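Local coordinates for putative type VI secretion protein (Escherichia coli, PDB 6SKI), which is a type VI secretion system effector of the Tle1 family, probably acting as a phospholipase toxin that is carried by the VgrG spike, at residues 494-499 against 520-525. Residues are numbered along the deposited sequence; the frame is centred on the assembly and turned at random.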
ATOM      1  N   ILE A 494       8.055   5.594  22.827  1.00 52.53           N
ATOM      2  CA  ILE A 494       9.403   5.243  22.408  1.00 52.53           C
ATOM      3  C   ILE A 494       9.464   3.744  22.165  1.00 52.53           C
ATOM      4  O   ILE A 494       8.790   2.957  22.843  1.00 52.53           O
ATOM      5  CB  ILE A 494      10.448   5.696  23.447  1.00 52.53           C
ATOM      6  CG1 ILE A 494      11.759   6.067  22.760  1.00 52.53           C
ATOM      7  CG2 ILE A 494      10.698   4.630  24.492  1.00 52.53           C
ATOM      8  CD1 ILE A 494      12.744   6.739  23.670  1.00 52.53           C
ATOM      9  N   GLU A 495      10.234   3.355  21.161  1.00 54.03           N
ATOM     10  CA  GLU A 495      10.527   1.967  20.861  1.00 54.03           C
ATOM     11  C   GLU A 495      12.037   1.797  20.828  1.00 54.03           C
ATOM     12  O   GLU A 495      12.791   2.767  20.736  1.00 54.03           O
ATOM     13  CB  GLU A 495       9.903   1.544  19.527  1.00 54.03           C
ATOM     14  CG  GLU A 495       8.389   1.495  19.545  1.00 54.03           C
ATOM     15  CD  GLU A 495       7.814   0.750  18.361  1.00 54.03           C
ATOM     16  OE1 GLU A 495       8.598   0.267  17.518  1.00 54.03           O
ATOM     17  OE2 GLU A 495       6.573   0.650  18.272  1.00 54.03           O
ATOM     18  N   SER A 496      12.482   0.551  20.908  1.00 56.80           N
ATOM     19  CA  SER A 496      13.903   0.259  20.924  1.00 56.80           C
ATOM     20  C   SER A 496      14.208  -0.907  20.000  1.00 56.80           C
ATOM     21  O   SER A 496      13.356  -1.755  19.720  1.00 56.80           O
ATOM     22  CB  SER A 496      14.395  -0.055  22.340  1.00 56.80           C
ATOM     23  OG  SER A 496      13.810  -1.250  22.824  1.00 56.80           O
ATOM     24  N   ASP A 497      15.446  -0.926  19.522  1.00 59.56           N
ATOM     25  CA  ASP A 497      15.975  -2.048  18.765  1.00 59.56           C
ATOM     26  C   ASP A 497      17.426  -2.265  19.158  1.00 59.56           C
ATOM     27  O   ASP A 497      18.139  -1.327  19.517  1.00 59.56           O
ATOM     28  CB  ASP A 497      15.866  -1.827  17.254  1.00 59.56           C
ATOM     29  CG  ASP A 497      15.728  -3.126  16.489  1.00 59.56           C
ATOM     30  OD1 ASP A 497      14.727  -3.839  16.702  1.00 59.56           O
ATOM     31  OD2 ASP A 497      16.625  -3.440  15.681  1.00 59.56           O
ATOM     32  N   GLY A 498      17.868  -3.517  19.070  1.00 61.32           N
ATOM     33  CA  GLY A 498      19.240  -3.862  19.374  1.00 61.32           C
ATOM     34  C   GLY A 498      20.115  -4.079  18.164  1.00 61.32           C
ATOM     35  O   GLY A 498      21.237  -4.582  18.313  1.00 61.32           O
ATOM     36  N   ASN A 499      19.657  -3.718  16.971  1.00 58.97           N
ATOM     37  CA  ASN A 499      20.401  -3.919  15.740  1.00 58.97           C
ATOM     38  C   ASN A 499      21.031  -2.635  15.225  1.00 58.97           C
ATOM     39  O   ASN A 499      21.588  -2.630  14.125  1.00 58.97           O
ATOM     40  CB  ASN A 499      19.486  -4.515  14.673  1.00 58.97           C
ATOM     41  CG  ASN A 499      19.069  -5.928  14.993  1.00 58.97           C
ATOM     42  OD1 ASN A 499      19.906  -6.820  15.109  1.00 58.97           O
ATOM     43  ND2 ASN A 499      17.769  -6.141  15.142  1.00 58.97           N
ATOM     44  N   LYS A 520      20.652  -0.798  23.438  1.00 59.36           N
ATOM     45  CA  LYS A 520      19.338  -0.482  22.903  1.00 59.36           C
ATOM     46  C   LYS A 520      19.377   0.899  22.267  1.00 59.36           C
ATOM     47  O   LYS A 520      19.818   1.865  22.896  1.00 59.36           O
ATOM     48  CB  LYS A 520      18.268  -0.544  23.992  1.00 59.36           C
ATOM     49  CG  LYS A 520      17.495  -1.850  24.002  1.00 59.36           C
ATOM     50  CD  LYS A 520      16.284  -1.779  24.912  1.00 59.36           C
ATOM     51  CE  LYS A 520      16.661  -1.282  26.291  1.00 59.36           C
ATOM     52  NZ  LYS A 520      15.548  -1.466  27.258  1.00 59.36           N
ATOM     53  N   ALA A 521      18.918   0.984  21.025  1.00 56.32           N
ATOM     54  CA  ALA A 521      18.767   2.239  20.311  1.00 56.32           C
ATOM     55  C   ALA A 521      17.293   2.604  20.290  1.00 56.32           C
ATOM     56  O   ALA A 521      16.439   1.752  20.033  1.00 56.32           O
ATOM     57  CB  ALA A 521      19.305   2.137  18.883  1.00 56.32           C
ATOM     58  N   PHE A 522      16.999   3.874  20.545  1.00 54.80           N
ATOM     59  CA  PHE A 522      15.647   4.323  20.836  1.00 54.80           C
ATOM     60  C   PHE A 522      15.147   5.240  19.731  1.00 54.80           C
ATOM     61  O   PHE A 522      15.853   6.162  19.313  1.00 54.80           O
ATOM     62  CB  PHE A 522      15.604   5.032  22.186  1.00 54.80           C
ATOM     63  CG  PHE A 522      15.715   4.099  23.352  1.00 54.80           C
ATOM     64  CD1 PHE A 522      16.915   3.945  24.019  1.00 54.80           C
ATOM     65  CD2 PHE A 522      14.620   3.377  23.783  1.00 54.80           C
ATOM     66  CE1 PHE A 522      17.019   3.087  25.086  1.00 54.80           C
ATOM     67  CE2 PHE A 522      14.721   2.520  24.852  1.00 54.80           C
ATOM     68  CZ  PHE A 522      15.921   2.375  25.503  1.00 54.80           C
ATOM     69  N   VAL A 523      13.930   4.977  19.267  1.00 50.70           N
ATOM     70  CA  VAL A 523      13.291   5.736  18.201  1.00 50.70           C
ATOM     71  C   VAL A 523      11.902   6.143  18.667  1.00 50.70           C
ATOM     72  O   VAL A 523      11.273   5.436  19.460  1.00 50.70           O
ATOM     73  CB  VAL A 523      13.212   4.915  16.897  1.00 50.70           C
ATOM     74  CG1 VAL A 523      12.412   3.648  17.119  1.00 50.70           C
ATOM     75  CG2 VAL A 523      12.622   5.735  15.768  1.00 50.70           C
ATOM     76  N   PHE A 524      11.441   7.295  18.206  1.00 49.22           N
ATOM     77  CA  PHE A 524      10.027   7.614  18.304  1.00 49.22           C
ATOM     78  C   PHE A 524       9.396   7.327  16.947  1.00 49.22           C
ATOM     79  O   PHE A 524       9.385   8.199  16.071  1.00 49.22           O
ATOM     80  CB  PHE A 524       9.823   9.069  18.717  1.00 49.22           C
ATOM     81  CG  PHE A 524      10.382   9.393  20.068  1.00 49.22           C
ATOM     82  CD1 PHE A 524       9.694   9.053  21.216  1.00 49.22           C
ATOM     83  CD2 PHE A 524      11.606  10.022  20.190  1.00 49.22           C
ATOM     84  CE1 PHE A 524      10.209   9.347  22.457  1.00 49.22           C
ATOM     85  CE2 PHE A 524      12.124  10.316  21.429  1.00 49.22           C
ATOM     86  CZ  PHE A 524      11.425   9.978  22.563  1.00 49.22           C
ATOM     87  N   PRO A 525       8.865   6.120  16.736  1.00 47.98           N
ATOM     88  CA  PRO A 525       8.456   5.734  15.380  1.00 47.98           C
ATOM     89  C   PRO A 525       7.263   6.510  14.871  1.00 47.98           C
ATOM     90  O   PRO A 525       7.180   6.783  13.668  1.00 47.98           O
ATOM     91  CB  PRO A 525       8.123   4.243  15.534  1.00 47.98           C
ATOM     92  CG  PRO A 525       8.798   3.836  16.803  1.00 47.98           C
ATOM     93  CD  PRO A 525       8.640   5.022  17.683  1.00 47.98           C
TER
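I494 lays its CG1 over one face of the F524 ring, offset toward the rim and 4.0 Å from the ring centroid in a CH-pi contact. Its CG2 takes the crowded position between the backbone N and the carbonyl carbon, while the outer methyl CD1 reaches on to F522, 3.6 Å from F522 CB. I494 thus bridges the two phenylalanines; W492 meets F524 edge-to-face, and F522 rests on A75 and Q76 of helix 72-85. The F522 ring slants past S496, its cross-strand partner on the same face, with CE2 3.6 Å from S496 CB.

S496 also turns its OG into the crowded position (chi1 65°), where it lies against the aliphatic CD of K520. The lysine chain bends at chi3 and leads away from the strand pair, and its NZ forms a salt bridge with E79 on the same helix. On the opposite face, P525 presses its CG against the stem of E495, 3.6 Å from E495 CG; the glutamate chain runs extended past the proline ring. V523 and A521 share this side with D497, and both touch F60. At the end of the strand, D497 OD2 accepts a hydrogen bond from N499 ND2, met from above the carboxylate plane, a bond that reaches across G498.

Four backbone hydrogen bonds, all 2.9 Å from N to O, join E495 with V523 and D497 with A521 reciprocally. E495 N points nearly along the C=O axis of V523, whereas V523 N approaches E495 O from above the carbonyl plane. Between these hydrogen-bonded pairs lies the non-hydrogen-bonded pair S496–F522, where S496 CA adds a CA-H...O contact to A521 O. This is the register of a short two-stranded antiparallel beta ribbon, separate from the large mixed sheet of the alpha/beta-hydrolase-like fold and packed by its F522 face on helix 72-85.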